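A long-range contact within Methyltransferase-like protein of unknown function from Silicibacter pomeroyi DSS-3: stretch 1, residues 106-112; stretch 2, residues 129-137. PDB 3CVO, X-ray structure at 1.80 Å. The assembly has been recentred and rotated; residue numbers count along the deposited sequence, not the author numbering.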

# COMPACT_ATOMS: atom_id res chain seq x y z
N SER A 106 -3.31 -9.12 6.34
CA SER A 106 -4.36 -8.35 7.03
C SER A 106 -3.83 -7.15 7.79
O SER A 106 -4.59 -6.34 8.31
CB SER A 106 -5.14 -9.23 8.00
OG SER A 106 -5.81 -10.25 7.30
N TYR A 107 -2.53 -6.95 7.78
CA TYR A 107 -1.97 -5.88 8.59
C TYR A 107 -2.52 -4.48 8.26
O TYR A 107 -2.75 -3.67 9.18
CB TYR A 107 -0.43 -5.86 8.55
CG TYR A 107 0.26 -6.95 9.33
CD1 TYR A 107 -0.42 -7.75 10.21
CD2 TYR A 107 1.64 -7.11 9.23
CE1 TYR A 107 0.24 -8.71 10.94
CE2 TYR A 107 2.31 -8.07 9.96
CZ TYR A 107 1.61 -8.87 10.82
OH TYR A 107 2.29 -9.82 11.59
N PRO A 108 -2.70 -4.16 6.96
CA PRO A 108 -3.20 -2.85 6.59
C PRO A 108 -4.57 -2.51 7.15
O PRO A 108 -4.93 -1.35 7.28
CB PRO A 108 -3.18 -2.89 5.06
CG PRO A 108 -2.15 -3.96 4.74
CD PRO A 108 -2.43 -4.98 5.75
N ASP A 109 -5.30 -3.54 7.53
CA ASP A 109 -6.65 -3.34 8.10
C ASP A 109 -6.57 -2.53 9.36
O ASP A 109 -7.50 -1.83 9.69
CB ASP A 109 -7.28 -4.66 8.51
CG ASP A 109 -7.67 -5.55 7.35
OD1 ASP A 109 -7.52 -5.18 6.18
OD2 ASP A 109 -8.11 -6.68 7.64
N TYR A 110 -5.47 -2.67 10.10
CA TYR A 110 -5.34 -2.01 11.41
C TYR A 110 -5.32 -0.48 11.23
O TYR A 110 -6.22 0.21 11.76
CB TYR A 110 -4.16 -2.52 12.20
CG TYR A 110 -4.02 -1.97 13.57
CD1 TYR A 110 -3.48 -0.69 13.77
CD2 TYR A 110 -4.42 -2.68 14.67
CE1 TYR A 110 -3.36 -0.17 15.02
CE2 TYR A 110 -4.26 -2.18 15.92
CZ TYR A 110 -3.73 -0.92 16.10
OH TYR A 110 -3.57 -0.41 17.38
N PRO A 111 -4.36 0.05 10.45
CA PRO A 111 -4.43 1.48 10.22
C PRO A 111 -5.63 1.93 9.40
O PRO A 111 -6.16 3.04 9.62
CB PRO A 111 -3.09 1.80 9.50
CG PRO A 111 -2.61 0.56 8.96
CD PRO A 111 -3.12 -0.55 9.90
N LEU A 112 -6.04 1.11 8.41
CA LEU A 112 -6.93 1.61 7.36
C LEU A 112 -8.43 1.28 7.46
O LEU A 112 -9.24 2.03 6.94
CB LEU A 112 -6.44 1.15 5.97
CG LEU A 112 -5.16 1.84 5.48
CD1 LEU A 112 -4.47 1.06 4.31
CD2 LEU A 112 -5.46 3.31 5.09
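Stretch 2 129-137: DGRFRVGCA

Stretch 2 approaches stretch 1 as a short extended segment that turns into a helix. Residues 129-131 are loop, F132 occupies the N-cap position, and the chain is helical from R133 through A137 and beyond. Stretch 1 opens with a type I beta turn from S106 to D109, closed by the bond from D109 N to S106 O at 3.0 Å, and is helical by its end. Stretch 2 lies across stretch 1: Y110 meets the loop of stretch 2, and Y107 reaches F132, while P111 lies against the first turn of the helix. The backbones come nearest at P111 and C136, whose CA atoms are 4.5 Å apart, a spacing that leaves little room for side chains between them.

F132 covers the most surface. Its CA-to-CB bond points toward stretch 1, and with chi1 in the m well its ring lies among Y107, Y110 and P111. F132 CD2 is 3.5 Å from Y110 CD1, and F132 CZ lies 3.6 Å from Y107 CG, over one face of the Y107 ring. Both aromatic pairs are oblique, with centroids 5.3 Å apart and planes at 44° for Y110, and 5.4 Å and 58° for Y107. The ring of P111 adds a looser contact, its CD 4.3 Å from F132 CG. A large, flat, apolar side chain suits this buried place because it can touch several neighbours at once without leaving a polar group unpaired. The backbone of F132 adopts a left-handed conformation, phi 45° and psi 47°, just before the helix, and F132 O accepts the bond from C136 N at 2.9 Å.

Y110, nearly as extensive in its coverage, has its CA-to-CB bond pointing toward stretch 2, with chi1 in the t well. Its length carries the hydroxyl past F132 to the loop, where R131 N donates a hydrogen bond to Y110 OH at 3.0 Å and an almost straight 172°. Tyrosine thus combines an apolar ring for packing with a polar tip that satisfies a backbone amide. R131 CB sits over one face of the ring, 4.0 Å from Y110 CZ, while the rest of the arginine leads away. At the ring edge lies C136 SG, 3.7 Å from Y110 CE1; a cysteine is compact enough to fit there and its sulfur is polarizable. The hydroxyl also explains the glycine beside it: Y110 OH is 3.5 Å from G130 CA, and an ideal CB on G130 would stand only 2.2 Å from Y110 OH, a clash.

P111 meets the helix itself. Its CB lies 3.7 Å from G135 O and 4.1 Å from C136 SG, so its compact ring rests on both backbone and side chain. G135 presents bare backbone here, and the small C136 beside it likewise suits the close approach. Away from the interface, R133 steadies the loop within stretch 2: R133 NE donates to G130 O at 2.9 Å, and R133 NH2 forms a salt bridge with D129 OD1 at 3.2 Å.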

# COMPACT_ATOMS: atom_id res chain seq x y z
N ASP A 129 -1.79 5.41 19.53
CA ASP A 129 -1.22 4.85 20.75
C ASP A 129 -1.31 3.32 20.76
O ASP A 129 -1.46 2.72 21.79
CB ASP A 129 -1.94 5.49 21.98
CG ASP A 129 -1.30 5.15 23.31
OD1 ASP A 129 -0.08 4.97 23.34
OD2 ASP A 129 -2.03 5.11 24.32
N GLY A 130 -1.23 2.71 19.58
CA GLY A 130 -1.29 1.26 19.48
C GLY A 130 -0.18 0.71 18.62
O GLY A 130 0.97 1.04 18.81
N ARG A 131 -0.55 -0.09 17.64
CA ARG A 131 0.42 -0.71 16.75
C ARG A 131 0.46 0.07 15.43
O ARG A 131 -0.35 0.94 15.19
CB ARG A 131 0.05 -2.16 16.46
CG ARG A 131 0.02 -3.07 17.71
CD ARG A 131 1.42 -3.37 18.20
NE ARG A 131 1.80 -2.41 19.22
CZ ARG A 131 2.97 -1.81 19.28
NH1 ARG A 131 3.88 -2.04 18.35
NH2 ARG A 131 3.23 -0.96 20.26
N PHE A 132 1.40 -0.29 14.58
CA PHE A 132 1.58 0.37 13.29
C PHE A 132 1.50 1.87 13.41
O PHE A 132 0.83 2.51 12.58
CB PHE A 132 0.53 -0.04 12.27
CG PHE A 132 0.40 -1.51 12.10
CD1 PHE A 132 1.20 -2.20 11.21
CD2 PHE A 132 -0.52 -2.21 12.85
CE1 PHE A 132 1.09 -3.60 11.06
CE2 PHE A 132 -0.64 -3.62 12.71
CZ PHE A 132 0.18 -4.30 11.80
N ARG A 133 2.20 2.45 14.38
CA ARG A 133 1.97 3.88 14.73
C ARG A 133 2.19 4.83 13.54
O ARG A 133 1.38 5.72 13.24
CB ARG A 133 2.79 4.33 15.92
CG ARG A 133 2.32 3.67 17.18
CD ARG A 133 2.80 4.31 18.45
NE ARG A 133 2.30 3.53 19.55
CZ ARG A 133 2.39 3.84 20.84
NH1 ARG A 133 2.96 4.97 21.26
NH2 ARG A 133 1.88 2.99 21.71
N VAL A 134 3.33 4.67 12.87
CA VAL A 134 3.58 5.48 11.65
C VAL A 134 2.49 5.29 10.60
O VAL A 134 1.97 6.26 10.03
CB VAL A 134 5.01 5.30 11.09
CG1 VAL A 134 5.13 6.07 9.72
CG2 VAL A 134 6.02 5.79 12.11
N GLY A 135 2.07 4.05 10.41
CA GLY A 135 1.05 3.71 9.43
C GLY A 135 -0.29 4.37 9.74
O GLY A 135 -0.98 4.83 8.85
N CYS A 136 -0.63 4.42 11.02
CA CYS A 136 -1.90 4.99 11.48
C CYS A 136 -1.86 6.51 11.28
O CYS A 136 -2.86 7.15 10.90
CB CYS A 136 -2.15 4.70 12.93
SG CYS A 136 -2.42 2.95 13.34
N ALA A 137 -0.70 7.08 11.52
CA ALA A 137 -0.56 8.52 11.37
C ALA A 137 -0.74 8.95 9.91
O ALA A 137 -1.47 9.93 9.58
CB ALA A 137 0.81 9.02 11.94